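Local coordinates for protein insecticyanin-A (Manduca sexta, PDB 1Z24) that binds the bile pigment biliverdin IX gamma and, mixed with lipoprotein-bound carotenes, gives hornworms their green camouflage colour, at residues G7-V12 with K126-H131; W27-K32 with I166-S171; V66-E71 with Y181-P186. All coordinates share one frame; numbering follows the deposited sequence.

Contact 1. Residues G7-V12 with K126-H131; sequences GYCPDV and KAHSIH. With BLV (biliverdin IX gamma chromophore), chain B.
Gly7 and His128 meet through a ring N-H and a carbonyl oxygen: His128 ND1 donates to Gly7 O over 2.6 Å. The bond is fairly straight, 160° at the hydrogen, with Gly7 O at the imidazole edge, near its plane. A face of the same ring is occupied by Cys9, whose CA sits over the centre, 4.0 Å from the centroid, in a CH-pi contact. Cys9 SG approaches obliquely and touches His128 CB at 3.8 Å, while Pro10 CD reaches the NE2 corner of His128 at the same separation. This is a link between the N-terminal loop of a lipocalin and the barrel strand 127-136, which also pairs with strand 3-6; a G1 beta bulge at Lys126 and Ala127 lies where that strand begins. Gly7 N donates to Lys126 O over 2.9 Å, so Gly7 is gripped through both its amide and its carbonyl. Chi1 of 52° sets His128 CG between the backbone N and the carbonyl carbon, on a CB directed toward the loop. An alanine in place of His128 would probably leave Gly7 O without its ring donor and open a gap beneath Cys9. Farther out, Cys9 is tied to Cys119 of strand 113-122 by a disulfide, Tyr8 packs on Ser157 of the second subunit, and His131 ND1 lies 3.5 Å from the propionate oxygen O1A of biliverdin.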
loop_
_atom_site.group_PDB
_atom_site.type_symbol
_atom_site.label_atom_id
_atom_site.label_comp_id
_atom_site.label_asym_id
_atom_site.label_seq_id
_atom_site.Cartn_x
_atom_site.Cartn_y
_atom_site.Cartn_z
ATOM N N GLY A 7 0.467 0.921 9.423
ATOM C CA GLY A 7 1.661 1.022 8.605
ATOM C C GLY A 7 1.947 2.368 8.022
ATOM O O GLY A 7 1.265 3.342 8.321
ATOM N N TYR A 8 2.988 2.378 7.184
ATOM C CA TYR A 8 3.436 3.600 6.519
ATOM C C TYR A 8 2.511 3.917 5.377
ATOM O O TYR A 8 1.799 3.039 4.927
ATOM C CB TYR A 8 4.890 3.344 5.905
ATOM C CG TYR A 8 5.955 3.071 6.946
ATOM C CD1 TYR A 8 6.443 4.078 7.758
ATOM C CD2 TYR A 8 6.459 1.800 7.172
ATOM C CE1 TYR A 8 7.433 3.862 8.724
ATOM C CE2 TYR A 8 7.420 1.547 8.142
ATOM C CZ TYR A 8 7.915 2.579 8.935
ATOM O OH TYR A 8 8.866 2.333 9.920
ATOM N N CYS A 9 2.543 5.151 4.893
ATOM C CA CYS A 9 1.688 5.515 3.773
ATOM C C CYS A 9 2.108 4.693 2.608
ATOM O O CYS A 9 3.282 4.432 2.534
ATOM C CB CYS A 9 2.125 6.969 3.423
ATOM S SG CYS A 9 1.436 8.075 4.641
ATOM N N PRO A 10 1.205 4.294 1.709
ATOM C CA PRO A 10 1.585 3.491 0.557
ATOM C C PRO A 10 2.231 4.304 -0.533
ATOM O O PRO A 10 2.194 5.554 -0.571
ATOM C CB PRO A 10 0.314 3.050 -0.148
ATOM C CG PRO A 10 -0.722 3.998 0.404
ATOM C CD PRO A 10 -0.247 4.276 1.819
ATOM N N ASP A 11 2.822 3.569 -1.458
ATOM C CA ASP A 11 3.451 4.279 -2.547
ATOM C C ASP A 11 2.316 4.853 -3.388
ATOM O O ASP A 11 1.274 4.234 -3.581
ATOM C CB ASP A 11 4.235 3.252 -3.354
ATOM C CG ASP A 11 5.024 3.769 -4.587
ATOM O OD1 ASP A 11 5.387 3.022 -5.494
ATOM O OD2 ASP A 11 5.264 5.079 -4.588
ATOM N N VAL A 12 2.500 6.044 -3.880
ATOM C CA VAL A 12 1.506 6.699 -4.714
ATOM C C VAL A 12 2.199 7.748 -5.586
ATOM O O VAL A 12 3.166 8.376 -5.193
ATOM C CB VAL A 12 0.445 7.323 -3.846
ATOM C CG1 VAL A 12 1.165 8.071 -2.820
ATOM C CG2 VAL A 12 -0.120 8.436 -4.671
ATOM N N LYS A 126 2.257 4.028 14.472
ATOM C CA LYS A 126 2.576 3.073 13.441
ATOM C C LYS A 126 1.361 2.933 12.537
ATOM O O LYS A 126 0.981 1.864 12.142
ATOM C CB LYS A 126 3.095 1.720 13.861
ATOM C CG LYS A 126 4.275 1.843 14.836
ATOM C CD LYS A 126 5.528 1.215 14.239
ATOM C CE LYS A 126 6.584 0.833 15.269
ATOM N NZ LYS A 126 7.649 1.844 15.413
ATOM N N ALA A 127 0.726 4.032 12.215
ATOM C CA ALA A 127 -0.434 4.000 11.341
ATOM C C ALA A 127 -0.522 5.340 10.624
ATOM O O ALA A 127 0.120 6.333 11.019
ATOM C CB ALA A 127 -1.690 3.738 12.144
ATOM N N HIS A 128 -1.309 5.392 9.560
ATOM C CA HIS A 128 -1.429 6.647 8.851
ATOM C C HIS A 128 -2.878 6.940 8.638
ATOM O O HIS A 128 -3.746 6.039 8.572
ATOM C CB HIS A 128 -0.682 6.650 7.424
ATOM C CG HIS A 128 -1.128 5.472 6.608
ATOM N ND1 HIS A 128 -0.686 4.171 6.892
ATOM C CD2 HIS A 128 -1.978 5.406 5.555
ATOM C CE1 HIS A 128 -1.284 3.379 6.012
ATOM N NE2 HIS A 128 -2.065 4.068 5.187
ATOM N N SER A 129 -3.134 8.233 8.534
ATOM C CA SER A 129 -4.493 8.641 8.256
ATOM C C SER A 129 -4.540 9.010 6.762
ATOM O O SER A 129 -3.533 9.430 6.185
ATOM C CB SER A 129 -5.055 9.796 9.065
ATOM O OG SER A 129 -4.151 10.900 9.088
ATOM N N ILE A 130 -5.688 8.850 6.120
ATOM C CA ILE A 130 -5.834 9.181 4.721
ATOM C C ILE A 130 -6.890 10.268 4.524
ATOM O O ILE A 130 -8.010 10.230 5.082
ATOM C CB ILE A 130 -6.264 7.933 3.905
ATOM C CG1 ILE A 130 -5.163 6.822 3.837
ATOM C CG2 ILE A 130 -6.774 8.370 2.521
ATOM C CD1 ILE A 130 -3.852 7.349 3.259
ATOM N N HIS A 131 -6.553 11.247 3.717
ATOM C CA HIS A 131 -7.514 12.289 3.430
ATOM C C HIS A 131 -7.738 12.375 1.930
ATOM O O HIS A 131 -6.800 12.184 1.163
ATOM C CB HIS A 131 -7.187 13.663 3.977
ATOM C CG HIS A 131 -6.884 13.528 5.414
ATOM N ND1 HIS A 131 -5.584 13.516 5.909
ATOM C CD2 HIS A 131 -7.728 13.365 6.463
ATOM C CE1 HIS A 131 -5.704 13.352 7.269
ATOM N NE2 HIS A 131 -6.973 13.265 7.626
HETATM N NA BLV B . -6.405 20.388 4.464
HETATM C C1A BLV B . -5.674 19.859 5.474
HETATM C C2A BLV B . -4.508 19.118 5.022
HETATM C C3A BLV B . -4.525 19.212 3.662
HETATM C C4A BLV B . -5.725 20.002 3.327
HETATM C CMA BLV B . -3.567 18.562 2.593
HETATM O OA BLV B . -5.972 20.010 6.639
HETATM C CAA BLV B . -3.561 18.379 5.877
HETATM C CBA BLV B . -4.318 17.131 6.226
HETATM C CGA BLV B . -3.528 16.358 7.282
HETATM O O1A BLV B . -2.878 15.387 7.006
HETATM O O2A BLV B . -3.532 16.756 8.404
HETATM C CHB BLV B . -6.105 20.278 2.015
HETATM N NB BLV B . -8.097 21.664 2.308
HETATM C C1B BLV B . -7.288 20.837 1.560
HETATM C C2B BLV B . -7.816 20.664 0.230
HETATM C C3B BLV B . -8.938 21.382 0.192
HETATM C C4B BLV B . -9.120 21.999 1.511
HETATM C CMB BLV B . -7.196 19.841 -0.888
HETATM C CAB BLV B . -9.863 21.516 -0.980
HETATM C CBB BLV B . -11.192 21.480 -0.639
HETATM C CHC BLV B . -10.175 22.869 1.820
HETATM N NC BLV B . -9.965 23.460 4.160
HETATM C C1C BLV B . -10.439 23.653 2.905
HETATM C C2C BLV B . -11.339 24.816 2.847
HETATM C C3C BLV B . -11.426 25.403 4.043
HETATM C C4C BLV B . -10.533 24.526 4.903
HETATM C CMC BLV B . -11.949 25.313 1.622
HETATM C CAC BLV B . -12.204 26.615 4.591
HETATM C CBC BLV B . -11.757 27.290 5.678
HETATM C CHD BLV B . -10.357 24.677 6.323
HETATM N ND BLV B . -7.997 23.963 6.491
HETATM C C1D BLV B . -9.211 24.445 7.058
HETATM C C2D BLV B . -9.026 24.686 8.522
HETATM C C3D BLV B . -7.727 24.354 8.834
HETATM C C4D BLV B . -7.133 23.930 7.578
HETATM C CMD BLV B . -10.042 25.170 9.512
HETATM O OD BLV B . -5.980 23.584 7.485
HETATM C CAD BLV B . -7.081 24.442 10.159
HETATM C CBD BLV B . -6.209 25.683 10.175
HETATM C CGD BLV B . -5.312 25.736 11.466
HETATM O O1D BLV B . -5.681 26.346 12.418
HETATM O O2D BLV B . -4.252 25.142 11.528
#

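Contact 2. Residues W27-K32 with I166-S171; sequences WHEIAK and ISNDFS
Glu29 OE2 accepts two bonds: Asn168 ND2 reaches it at 2.9 Å from across the contact, and Lys32 NZ forms a salt bridge with it from within the same strand. The amide comes on the anti side of the oxygen and the ammonium on the syn side, from opposite faces of the carboxylate plane. Asn168 ND2 has a weak second bond to Thr44 OG1, and OD1 a weak one to Cys43 N.

The backbones meet as a short antiparallel pairing at the end of the barrel strand 25-32. Lys32 and Ile166 form its hydrogen-bonded pair, with Ile166 N to Lys32 O at 2.8 Å and Lys32 N to Ile166 O at 3.0 Å. Asn168 N then donates to Ile30 O over 2.8 Å. Beyond the pairing, His28 turns an edge toward the face of Phe170, their planes at 77°, while its ND1 is bonded to Ser136 O. Glu29 O lies at the edge of the Phe170 ring, near its plane, beside CE2.

Glu29 also touches the biliverdin, and its OE1 lies close to Glu38 OE2; the lysine and amide donors probably help to offset the crowding of like charges beside the pigment.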
loop_
_atom_site.group_PDB
_atom_site.type_symbol
_atom_site.label_atom_id
_atom_site.label_comp_id
_atom_site.label_asym_id
_atom_site.label_seq_id
_atom_site.Cartn_x
_atom_site.Cartn_y
_atom_site.Cartn_z
ATOM N N TRP A 27 -12.663 25.737 -6.685
ATOM C CA TRP A 27 -13.038 24.336 -6.598
ATOM C C TRP A 27 -13.989 24.073 -5.465
ATOM O O TRP A 27 -13.702 24.457 -4.328
ATOM C CB TRP A 27 -11.741 23.502 -6.355
ATOM C CG TRP A 27 -10.815 23.435 -7.530
ATOM C CD1 TRP A 27 -9.669 24.174 -7.729
ATOM C CD2 TRP A 27 -10.984 22.565 -8.692
ATOM N NE1 TRP A 27 -9.122 23.812 -8.944
ATOM C CE2 TRP A 27 -9.869 22.814 -9.550
ATOM C CE3 TRP A 27 -11.946 21.619 -9.083
ATOM C CZ2 TRP A 27 -9.693 22.155 -10.783
ATOM C CZ3 TRP A 27 -11.757 21.008 -10.348
ATOM C CH2 TRP A 27 -10.674 21.293 -11.172
ATOM N N HIS A 28 -15.105 23.413 -5.788
ATOM C CA HIS A 28 -16.103 23.055 -4.813
ATOM C C HIS A 28 -15.797 21.668 -4.302
ATOM O O HIS A 28 -15.446 20.757 -5.076
ATOM C CB HIS A 28 -17.512 22.996 -5.394
ATOM C CG HIS A 28 -17.832 24.300 -6.048
ATOM N ND1 HIS A 28 -17.324 24.628 -7.279
ATOM C CD2 HIS A 28 -18.628 25.340 -5.599
ATOM C CE1 HIS A 28 -17.790 25.836 -7.553
ATOM N NE2 HIS A 28 -18.588 26.299 -6.572
ATOM N N GLU A 29 -15.912 21.505 -2.991
ATOM C CA GLU A 29 -15.635 20.202 -2.403
ATOM C C GLU A 29 -16.920 19.382 -2.431
ATOM O O GLU A 29 -17.730 19.523 -1.567
ATOM C CB GLU A 29 -15.151 20.423 -0.972
ATOM C CG GLU A 29 -15.071 19.081 -0.233
ATOM C CD GLU A 29 -14.631 19.323 1.148
ATOM O OE1 GLU A 29 -13.459 19.552 1.445
ATOM O OE2 GLU A 29 -15.640 19.326 1.975
ATOM N N ILE A 30 -17.118 18.566 -3.450
ATOM C CA ILE A 30 -18.316 17.781 -3.594
ATOM C C ILE A 30 -18.358 16.789 -2.498
ATOM O O ILE A 30 -19.384 16.486 -1.917
ATOM C CB ILE A 30 -18.247 17.065 -4.948
ATOM C CG1 ILE A 30 -18.292 18.069 -6.065
ATOM C CG2 ILE A 30 -19.413 16.120 -5.109
ATOM C CD1 ILE A 30 -19.486 18.976 -5.943
ATOM N N ALA A 31 -17.214 16.248 -2.192
ATOM C CA ALA A 31 -17.207 15.267 -1.114
ATOM C C ALA A 31 -15.813 15.124 -0.605
ATOM O O ALA A 31 -14.859 15.498 -1.312
ATOM C CB ALA A 31 -17.645 13.899 -1.566
ATOM N N LYS A 32 -15.673 14.578 0.602
ATOM C CA LYS A 32 -14.320 14.380 1.142
ATOM C C LYS A 32 -14.313 13.214 2.109
ATOM O O LYS A 32 -15.388 12.791 2.487
ATOM C CB LYS A 32 -13.917 15.601 2.034
ATOM C CG LYS A 32 -14.923 15.862 3.185
ATOM C CD LYS A 32 -14.459 16.883 4.220
ATOM C CE LYS A 32 -15.583 17.327 5.200
ATOM N NZ LYS A 32 -16.549 18.149 4.480
ATOM N N ILE A 166 -17.883 11.626 2.104
ATOM C CA ILE A 166 -18.995 12.320 2.706
ATOM C C ILE A 166 -19.303 13.530 1.854
ATOM O O ILE A 166 -18.427 14.366 1.661
ATOM C CB ILE A 166 -18.646 12.761 4.098
ATOM C CG1 ILE A 166 -18.574 11.545 5.031
ATOM C CG2 ILE A 166 -19.780 13.659 4.567
ATOM C CD1 ILE A 166 -17.581 11.872 6.137
ATOM N N SER A 167 -20.546 13.625 1.359
ATOM C CA SER A 167 -20.983 14.718 0.473
ATOM C C SER A 167 -21.129 16.045 1.149
ATOM O O SER A 167 -21.598 16.069 2.285
ATOM C CB SER A 167 -22.243 14.278 -0.196
ATOM O OG SER A 167 -21.921 13.488 -1.340
ATOM N N ASN A 168 -20.701 17.126 0.488
ATOM C CA ASN A 168 -20.805 18.474 1.045
ATOM C C ASN A 168 -22.140 19.122 0.584
ATOM O O ASN A 168 -22.894 18.547 -0.169
ATOM C CB ASN A 168 -19.671 19.397 0.703
ATOM C CG ASN A 168 -19.527 20.380 1.834
ATOM O OD1 ASN A 168 -20.506 20.929 2.373
ATOM N ND2 ASN A 168 -18.298 20.567 2.224
ATOM N N ASP A 169 -22.456 20.306 1.011
ATOM C CA ASP A 169 -23.710 20.862 0.589
ATOM C C ASP A 169 -23.511 22.252 0.132
ATOM O O ASP A 169 -22.838 23.062 0.772
ATOM C CB ASP A 169 -24.718 20.686 1.774
ATOM C CG ASP A 169 -26.098 21.376 1.728
ATOM O OD1 ASP A 169 -26.757 21.566 2.735
ATOM O OD2 ASP A 169 -26.489 21.817 0.556
ATOM N N PHE A 170 -24.112 22.483 -1.010
ATOM C CA PHE A 170 -24.046 23.763 -1.670
ATOM C C PHE A 170 -25.422 24.434 -1.877
ATOM O O PHE A 170 -25.588 25.251 -2.773
ATOM C CB PHE A 170 -23.281 23.616 -3.033
ATOM C CG PHE A 170 -21.841 23.245 -2.718
ATOM C CD1 PHE A 170 -20.885 24.231 -2.464
ATOM C CD2 PHE A 170 -21.487 21.895 -2.610
ATOM C CE1 PHE A 170 -19.582 23.873 -2.112
ATOM C CE2 PHE A 170 -20.186 21.507 -2.272
ATOM C CZ PHE A 170 -19.251 22.516 -2.020
ATOM N N SER A 171 -26.421 24.113 -1.073
ATOM C CA SER A 171 -27.715 24.751 -1.228
ATOM C C SER A 171 -27.578 26.221 -0.846
ATOM O O SER A 171 -26.578 26.629 -0.184
ATOM C CB SER A 171 -28.753 24.037 -0.401
ATOM O OG SER A 171 -28.493 24.377 0.925
#

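Contact 3. Residues V66-E71 with Y181-P186; sequences VKEYME and YSLTGP. With BLV (biliverdin IX gamma chromophore), chain B.
Tyr181 and Ser182 run parallel to Glu68 and Tyr69, joined by Tyr181 N to Lys67 O, Tyr69 N to Tyr181 O at 2.9 Å, and Leu183 N to Tyr69 O at 2.7 Å. In this lipocalin the barrel strands pair antiparallel, and the C-terminal strand 179-182 adds a parallel partner to strand 66-76. The last of the three bonds follows the carbonyl direction closely, with a C=O...donor angle of 172°.

Chi1 of 64° sets Tyr69 CG between its backbone N and carbonyl carbon, and the ring lies against the C-terminal segment. Ser182 CA stands over one face of that ring, 3.8 Å from the centroid and displaced toward the rim, and Ser182 CB meets the phenol OH. Ser182 OG donates to Thr184 O over 2.7 Å, a bond inside the segment that ties the end of the strand to the turn after it. On the other face of this pairing, that of Glu68 and Tyr181, the Glu68 chain runs out past Leu183, with OE1 near CD2, and its CG touches Tyr181 CD2.

Leu183 and Met70 turn the contact toward the pigment. Leu183 CD1 lies 4.0 Å from Met70 CG and 3.9 Å from the methyl CMD of biliverdin. Met70 carries its sulfur onto a pyrrole ring of the chromophore, SD lying 3.4 Å from C1D, while CE, turned by the bend at chi3, approaches C4D and ND of the same ring. Thr184 packs CG2 against Met70 CB, and its side chain also touches Phe92 and Phe94 of strand 88-94. The Thr184 hydroxyl closes the row of bonds: Glu71 N donates to OG1 over 2.9 Å at an angle of 170°.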
loop_
_atom_site.group_PDB
_atom_site.type_symbol
_atom_site.label_atom_id
_atom_site.label_comp_id
_atom_site.label_asym_id
_atom_site.label_seq_id
_atom_site.Cartn_x
_atom_site.Cartn_y
_atom_site.Cartn_z
ATOM N N VAL A 66 -21.738 31.758 9.672
ATOM C CA VAL A 66 -20.504 32.485 9.567
ATOM C C VAL A 66 -19.614 31.921 8.505
ATOM O O VAL A 66 -19.401 30.697 8.401
ATOM C CB VAL A 66 -19.718 32.343 10.832
ATOM C CG1 VAL A 66 -18.441 33.180 10.633
ATOM C CG2 VAL A 66 -20.665 32.867 11.904
ATOM N N LYS A 67 -19.088 32.840 7.739
ATOM C CA LYS A 67 -18.231 32.404 6.714
ATOM C C LYS A 67 -16.832 32.510 7.167
ATOM O O LYS A 67 -16.308 33.616 7.259
ATOM C CB LYS A 67 -18.342 33.194 5.430
ATOM C CG LYS A 67 -17.715 32.510 4.222
ATOM C CD LYS A 67 -16.917 33.372 3.266
ATOM C CE LYS A 67 -17.550 34.510 2.475
ATOM N NZ LYS A 67 -17.536 34.303 1.001
ATOM N N GLU A 68 -16.232 31.360 7.405
ATOM C CA GLU A 68 -14.841 31.365 7.803
ATOM C C GLU A 68 -13.922 31.155 6.608
ATOM O O GLU A 68 -14.153 30.307 5.695
ATOM C CB GLU A 68 -14.544 30.366 8.895
ATOM C CG GLU A 68 -15.430 30.627 10.081
ATOM C CD GLU A 68 -15.295 29.520 11.086
ATOM O OE1 GLU A 68 -14.468 28.638 10.983
ATOM O OE2 GLU A 68 -16.153 29.583 12.055
ATOM N N TYR A 69 -12.836 31.945 6.618
ATOM C CA TYR A 69 -11.929 31.809 5.522
ATOM C C TYR A 69 -10.466 31.887 5.900
ATOM O O TYR A 69 -10.112 32.265 7.021
ATOM C CB TYR A 69 -12.311 32.807 4.451
ATOM C CG TYR A 69 -12.138 34.183 4.949
ATOM C CD1 TYR A 69 -10.961 34.843 4.586
ATOM C CD2 TYR A 69 -13.117 34.812 5.739
ATOM C CE1 TYR A 69 -10.750 36.159 5.006
ATOM C CE2 TYR A 69 -12.928 36.132 6.168
ATOM C CZ TYR A 69 -11.738 36.782 5.787
ATOM O OH TYR A 69 -11.480 38.074 6.173
ATOM N N MET A 70 -9.624 31.502 4.936
ATOM C CA MET A 70 -8.179 31.497 5.114
ATOM C C MET A 70 -7.540 31.977 3.847
ATOM O O MET A 70 -7.946 31.572 2.753
ATOM C CB MET A 70 -7.677 30.045 5.164
ATOM C CG MET A 70 -8.227 29.229 6.287
ATOM S SD MET A 70 -7.975 27.446 6.056
ATOM C CE MET A 70 -6.291 27.172 6.538
ATOM N N GLU A 71 -6.536 32.819 4.000
ATOM C CA GLU A 71 -5.814 33.339 2.857
ATOM C C GLU A 71 -4.371 32.893 2.927
ATOM O O GLU A 71 -3.771 32.981 3.997
ATOM C CB GLU A 71 -5.878 34.864 2.835
ATOM C CG GLU A 71 -7.336 35.365 2.951
ATOM C CD GLU A 71 -7.524 36.840 2.630
ATOM O OE1 GLU A 71 -7.889 37.192 1.545
ATOM O OE2 GLU A 71 -7.235 37.685 3.601
ATOM N N TYR A 181 -15.245 35.709 8.899
ATOM C CA TYR A 181 -14.207 35.644 9.897
ATOM C C TYR A 181 -13.018 34.981 9.309
ATOM O O TYR A 181 -13.111 33.875 8.751
ATOM C CB TYR A 181 -14.702 34.926 11.105
ATOM C CG TYR A 181 -13.655 34.582 12.087
ATOM C CD1 TYR A 181 -13.381 35.493 13.101
ATOM C CD2 TYR A 181 -12.950 33.379 12.049
ATOM C CE1 TYR A 181 -12.421 35.231 14.076
ATOM C CE2 TYR A 181 -11.987 33.103 13.024
ATOM C CZ TYR A 181 -11.719 34.028 14.038
ATOM O OH TYR A 181 -10.776 33.776 15.020
ATOM N N SER A 182 -11.924 35.702 9.431
ATOM C CA SER A 182 -10.648 35.256 8.934
ATOM C C SER A 182 -9.924 34.327 9.905
ATOM O O SER A 182 -9.530 34.735 10.973
ATOM C CB SER A 182 -9.712 36.446 8.848
ATOM O OG SER A 182 -8.498 36.063 8.206
ATOM N N LEU A 183 -9.725 33.083 9.539
ATOM C CA LEU A 183 -9.029 32.187 10.423
ATOM C C LEU A 183 -7.550 32.490 10.439
ATOM O O LEU A 183 -6.887 32.247 11.419
ATOM C CB LEU A 183 -9.208 30.713 9.984
ATOM C CG LEU A 183 -10.672 30.278 10.020
ATOM C CD1 LEU A 183 -10.798 29.020 9.283
ATOM C CD2 LEU A 183 -11.099 29.993 11.438
ATOM N N THR A 184 -7.025 32.977 9.320
ATOM C CA THR A 184 -5.604 33.304 9.178
ATOM C C THR A 184 -5.413 34.719 9.661
ATOM O O THR A 184 -6.359 35.445 9.816
ATOM C CB THR A 184 -5.073 33.125 7.717
ATOM O OG1 THR A 184 -6.064 33.598 6.777
ATOM C CG2 THR A 184 -4.923 31.623 7.370
ATOM N N GLY A 185 -4.211 35.125 9.920
ATOM C CA GLY A 185 -3.999 36.453 10.397
ATOM C C GLY A 185 -2.875 36.548 11.439
ATOM O O GLY A 185 -2.432 35.582 12.067
ATOM N N PRO A 186 -2.415 37.771 11.619
ATOM C CA PRO A 186 -1.366 38.069 12.555
ATOM C C PRO A 186 -1.814 37.997 13.992
ATOM O O PRO A 186 -1.025 37.705 14.875
ATOM C CB PRO A 186 -0.960 39.518 12.325
ATOM C CG PRO A 186 -1.890 40.082 11.288
ATOM C CD PRO A 186 -2.801 38.975 10.821
HETATM N NA BLV B . -6.405 20.388 4.464
HETATM C C1A BLV B . -5.674 19.859 5.474
HETATM C C2A BLV B . -4.508 19.118 5.022
HETATM C C3A BLV B . -4.525 19.212 3.662
HETATM C C4A BLV B . -5.725 20.002 3.327
HETATM C CMA BLV B . -3.567 18.562 2.593
HETATM O OA BLV B . -5.972 20.010 6.639
HETATM C CAA BLV B . -3.561 18.379 5.877
HETATM C CBA BLV B . -4.318 17.131 6.226
HETATM C CGA BLV B . -3.528 16.358 7.282
HETATM O O1A BLV B . -2.878 15.387 7.006
HETATM O O2A BLV B . -3.532 16.756 8.404
HETATM C CHB BLV B . -6.105 20.278 2.015
HETATM N NB BLV B . -8.097 21.664 2.308
HETATM C C1B BLV B . -7.288 20.837 1.560
HETATM C C2B BLV B . -7.816 20.664 0.230
HETATM C C3B BLV B . -8.938 21.382 0.192
HETATM C C4B BLV B . -9.120 21.999 1.511
HETATM C CMB BLV B . -7.196 19.841 -0.888
HETATM C CAB BLV B . -9.863 21.516 -0.980
HETATM C CBB BLV B . -11.192 21.480 -0.639
HETATM C CHC BLV B . -10.175 22.869 1.820
HETATM N NC BLV B . -9.965 23.460 4.160
HETATM C C1C BLV B . -10.439 23.653 2.905
HETATM C C2C BLV B . -11.339 24.816 2.847
HETATM C C3C BLV B . -11.426 25.403 4.043
HETATM C C4C BLV B . -10.533 24.526 4.903
HETATM C CMC BLV B . -11.949 25.313 1.622
HETATM C CAC BLV B . -12.204 26.615 4.591
HETATM C CBC BLV B . -11.757 27.290 5.678
HETATM C CHD BLV B . -10.357 24.677 6.323
HETATM N ND BLV B . -7.997 23.963 6.491
HETATM C C1D BLV B . -9.211 24.445 7.058
HETATM C C2D BLV B . -9.026 24.686 8.522
HETATM C C3D BLV B . -7.727 24.354 8.834
HETATM C C4D BLV B . -7.133 23.930 7.578
HETATM C CMD BLV B . -10.042 25.170 9.512
HETATM O OD BLV B . -5.980 23.584 7.485
HETATM C CAD BLV B . -7.081 24.442 10.159
HETATM C CBD BLV B . -6.209 25.683 10.175
HETATM C CGD BLV B . -5.312 25.736 11.466
HETATM O O1D BLV B . -5.681 26.346 12.418
HETATM O O2D BLV B . -4.252 25.142 11.528
#

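Overall arrangement
The three contacts illustrate how segments outside a lipocalin barrel can be tied to its wall at separate places around one ligand. Contacts 1 and 2 have centres 24 Å apart, yet they reach neighbouring strands, 127-136 and 25-32. Contact 3 lies farther round the same curled sheet, its centre 19 Å from that of contact 2 and 30 Å from that of contact 1. None touches another; the nearest atoms of contacts 1 and 2 are about 7 Å apart. The biliverdin is common to all: His131 of contact 1 approaches a propionate, Glu29 of contact 2 touches the pigment, and Met70 and Leu183 of contact 3 meet another pyrrole ring and its methyl.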